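Local coordinates for Endoglucanase(Endo-1,4-beta-glucanase)protein (Pseudomonas stutzeri, PDB 6R2J), which probably hydrolyses beta-1,4-glycosidic bonds of cellulose as a glycoside hydrolase family 5 endoglucanase, and binds cellobiose, at residues A[171-176]-A[202-207]. Residues are numbered along the deposited sequence; the frame is centred on the assembly and turned at random.
With BGC (beta-D-glucopyranose), chain E.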
loop_
_atom_site.group_PDB
_atom_site.type_symbol
_atom_site.label_atom_id
_atom_site.label_comp_id
_atom_site.label_asym_id
_atom_site.label_seq_id
_atom_site.Cartn_x
_atom_site.Cartn_y
_atom_site.Cartn_z
ATOM N N LEU A 171 -6.915 10.308 -5.245
ATOM C CA LEU A 171 -6.846 8.947 -5.758
ATOM C C LEU A 171 -7.391 7.951 -4.736
ATOM O O LEU A 171 -7.286 8.133 -3.522
ATOM C CB LEU A 171 -5.397 8.572 -6.078
ATOM C CG LEU A 171 -4.734 9.411 -7.167
ATOM C CD1 LEU A 171 -3.314 8.978 -7.380
ATOM C CD2 LEU A 171 -5.527 9.344 -8.452
ATOM N N ILE A 172 -7.955 6.866 -5.251
ATOM C CA ILE A 172 -8.403 5.750 -4.425
ATOM C C ILE A 172 -7.783 4.483 -4.991
ATOM O O ILE A 172 -7.850 4.250 -6.208
ATOM C CB ILE A 172 -9.939 5.615 -4.375
ATOM C CG1 ILE A 172 -10.574 6.829 -3.702
ATOM C CG2 ILE A 172 -10.329 4.259 -3.660
ATOM C CD1 ILE A 172 -12.087 6.944 -3.951
ATOM N N PHE A 173 -7.210 3.660 -4.095
ATOM C CA PHE A 173 -6.536 2.411 -4.425
ATOM C C PHE A 173 -7.398 1.226 -4.007
ATOM O O PHE A 173 -7.813 1.108 -2.836
ATOM C CB PHE A 173 -5.147 2.390 -3.788
ATOM C CG PHE A 173 -4.265 3.526 -4.293
ATOM C CD1 PHE A 173 -4.416 4.812 -3.818
ATOM C CD2 PHE A 173 -3.303 3.310 -5.273
ATOM C CE1 PHE A 173 -3.638 5.830 -4.302
ATOM C CE2 PHE A 173 -2.498 4.349 -5.732
ATOM C CZ PHE A 173 -2.688 5.587 -5.255
ATOM N N ILE A 174 -7.672 0.368 -4.985
ATOM C CA ILE A 174 -8.563 -0.767 -4.827
ATOM C C ILE A 174 -7.734 -2.051 -4.885
ATOM O O ILE A 174 -7.143 -2.386 -5.920
ATOM C CB ILE A 174 -9.675 -0.768 -5.894
ATOM C CG1 ILE A 174 -10.433 0.570 -5.915
ATOM C CG2 ILE A 174 -10.657 -1.957 -5.658
ATOM C CD1 ILE A 174 -11.203 0.906 -4.655
ATOM N N GLU A 175 -7.741 -2.795 -3.786
ATOM C CA GLU A 175 -7.233 -4.152 -3.734
ATOM C C GLU A 175 -8.344 -5.173 -4.025
ATOM O O GLU A 175 -9.555 -4.869 -3.985
ATOM C CB GLU A 175 -6.587 -4.396 -2.351
ATOM C CG GLU A 175 -5.456 -3.392 -2.098
ATOM C CD GLU A 175 -4.657 -3.657 -0.851
ATOM O OE1 GLU A 175 -4.350 -4.832 -0.597
ATOM O OE2 GLU A 175 -4.322 -2.661 -0.131
ATOM N N GLY A 176 -7.910 -6.390 -4.359
ATOM C CA GLY A 176 -8.792 -7.498 -4.622
ATOM C C GLY A 176 -8.636 -8.627 -3.611
ATOM O O GLY A 176 -7.826 -8.604 -2.686
ATOM N N ILE A 202 -7.102 3.428 -8.874
ATOM C CA ILE A 202 -5.987 2.570 -9.270
ATOM C C ILE A 202 -6.143 1.243 -8.534
ATOM O O ILE A 202 -6.514 1.206 -7.359
ATOM C CB ILE A 202 -4.615 3.234 -9.003
ATOM C CG1 ILE A 202 -4.557 4.544 -9.806
ATOM C CG2 ILE A 202 -3.497 2.290 -9.339
ATOM C CD1 ILE A 202 -3.479 5.545 -9.310
ATOM N N TYR A 203 -5.844 0.156 -9.238
ATOM C CA TYR A 203 -5.935 -1.192 -8.690
ATOM C C TYR A 203 -4.572 -1.608 -8.190
ATOM O O TYR A 203 -3.543 -1.199 -8.722
ATOM C CB TYR A 203 -6.457 -2.176 -9.716
ATOM C CG TYR A 203 -7.897 -1.888 -10.016
ATOM C CD1 TYR A 203 -8.235 -0.969 -11.001
ATOM C CD2 TYR A 203 -8.923 -2.485 -9.273
ATOM C CE1 TYR A 203 -9.550 -0.683 -11.280
ATOM C CE2 TYR A 203 -10.256 -2.223 -9.561
ATOM C CZ TYR A 203 -10.564 -1.316 -10.567
ATOM O OH TYR A 203 -11.878 -1.027 -10.885
ATOM N N GLU A 204 -4.568 -2.377 -7.122
ATOM C CA GLU A 204 -3.354 -2.568 -6.353
ATOM C C GLU A 204 -3.309 -4.012 -5.907
ATOM O O GLU A 204 -4.256 -4.496 -5.276
ATOM C CB GLU A 204 -3.321 -1.720 -5.082
ATOM C CG GLU A 204 -2.282 -2.253 -4.094
ATOM C CD GLU A 204 -2.237 -1.441 -2.793
ATOM O OE1 GLU A 204 -3.025 -0.466 -2.632
ATOM O OE2 GLU A 204 -1.422 -1.799 -1.925
ATOM N N ALA A 205 -2.177 -4.660 -6.183
ATOM C CA ALA A 205 -1.892 -6.030 -5.788
ATOM C C ALA A 205 -0.577 -6.053 -5.022
ATOM O O ALA A 205 0.225 -5.106 -5.080
ATOM C CB ALA A 205 -1.746 -6.970 -6.995
ATOM N N HIS A 206 -0.360 -7.190 -4.345
ATOM C CA HIS A 206 0.820 -7.494 -3.551
ATOM C C HIS A 206 1.499 -8.702 -4.156
ATOM O O HIS A 206 0.859 -9.525 -4.812
ATOM C CB HIS A 206 0.431 -7.767 -2.099
ATOM C CG HIS A 206 -0.148 -6.561 -1.432
ATOM N ND1 HIS A 206 -0.700 -6.578 -0.175
ATOM C CD2 HIS A 206 -0.276 -5.285 -1.875
ATOM C CE1 HIS A 206 -1.149 -5.371 0.126
ATOM N NE2 HIS A 206 -0.866 -4.560 -0.872
ATOM N N LEU A 207 2.806 -8.786 -3.953
ATOM C CA LEU A 207 3.573 -9.826 -4.621
ATOM C C LEU A 207 4.845 -10.104 -3.840
ATOM O O LEU A 207 5.670 -9.210 -3.654
ATOM C CB LEU A 207 3.907 -9.383 -6.061
ATOM C CG LEU A 207 4.674 -10.309 -7.022
ATOM C CD1 LEU A 207 4.375 -9.838 -8.469
ATOM C CD2 LEU A 207 6.165 -10.354 -6.703
HETATM C C2 BGC E . -1.023 -13.803 -1.000
HETATM C C3 BGC E . -1.084 -12.525 -1.774
HETATM C C4 BGC E . -0.540 -11.508 -0.825
HETATM C C5 BGC E . 0.518 -11.953 0.136
HETATM C C6 BGC E . 0.869 -10.691 0.866
HETATM C C1 BGC E . -0.024 -14.168 0.128
HETATM O O2 BGC E . -1.274 -14.869 -2.004
HETATM O O3 BGC E . -2.415 -12.179 -2.173
HETATM O O4 BGC E . -0.245 -10.512 -1.776
HETATM O O5 BGC E . -0.099 -12.993 1.034
HETATM O O6 BGC E . 1.516 -11.080 2.107
#
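F173 and I174 pair with I202 and Y203 as parallel neighbours in the TIM barrel of this family 5 glycoside hydrolase, with segments 171-175 and 202-206 inclined at 44°. I202 is bonded through both its backbone polar atoms: its N donates to I172 O (2.9 Å) and its O accepts from I174 N. The third bond, E204 N to I174 O, is more bent at 139°, and its donor stands above the carbonyl plane. On the face of F173, I202 and E204, I202 CD1 packs against F173 CE2 and L171 CD1, each 3.9 Å away, and F249 of the next strand adds its ring. I174 and Y203 occupy the other face, where CB and CG2 of I174 lie alongside CD2 and CE2 of the tyrosine, towards helix 152-166 and helix 229-244.

Near the C-terminal ends, E175 can be followed outward. Its CB and CG pass over E204 O, CG at 3.6 Å. With CD anti to CA (chi2 -173°), the extended chain runs beside E204, and CD comes to 3.8 Å from the other CD. OE2 lies 3.5 Å from E204 OE2, a meeting of like charges probably eased by R56, which forms a salt bridge with E175 OE2. OE1 accepts from E144 N and approaches H206 CE1. H206 ND1 is hydrogen-bonded to E144 OE2, so the imidazole is gripped at both nitrogens. H206, which lines the glycan pocket, thus links the buried carboxylates to that pocket: its NE2 donates to E204 OE2 (3.0 Å), which lies in the ring plane.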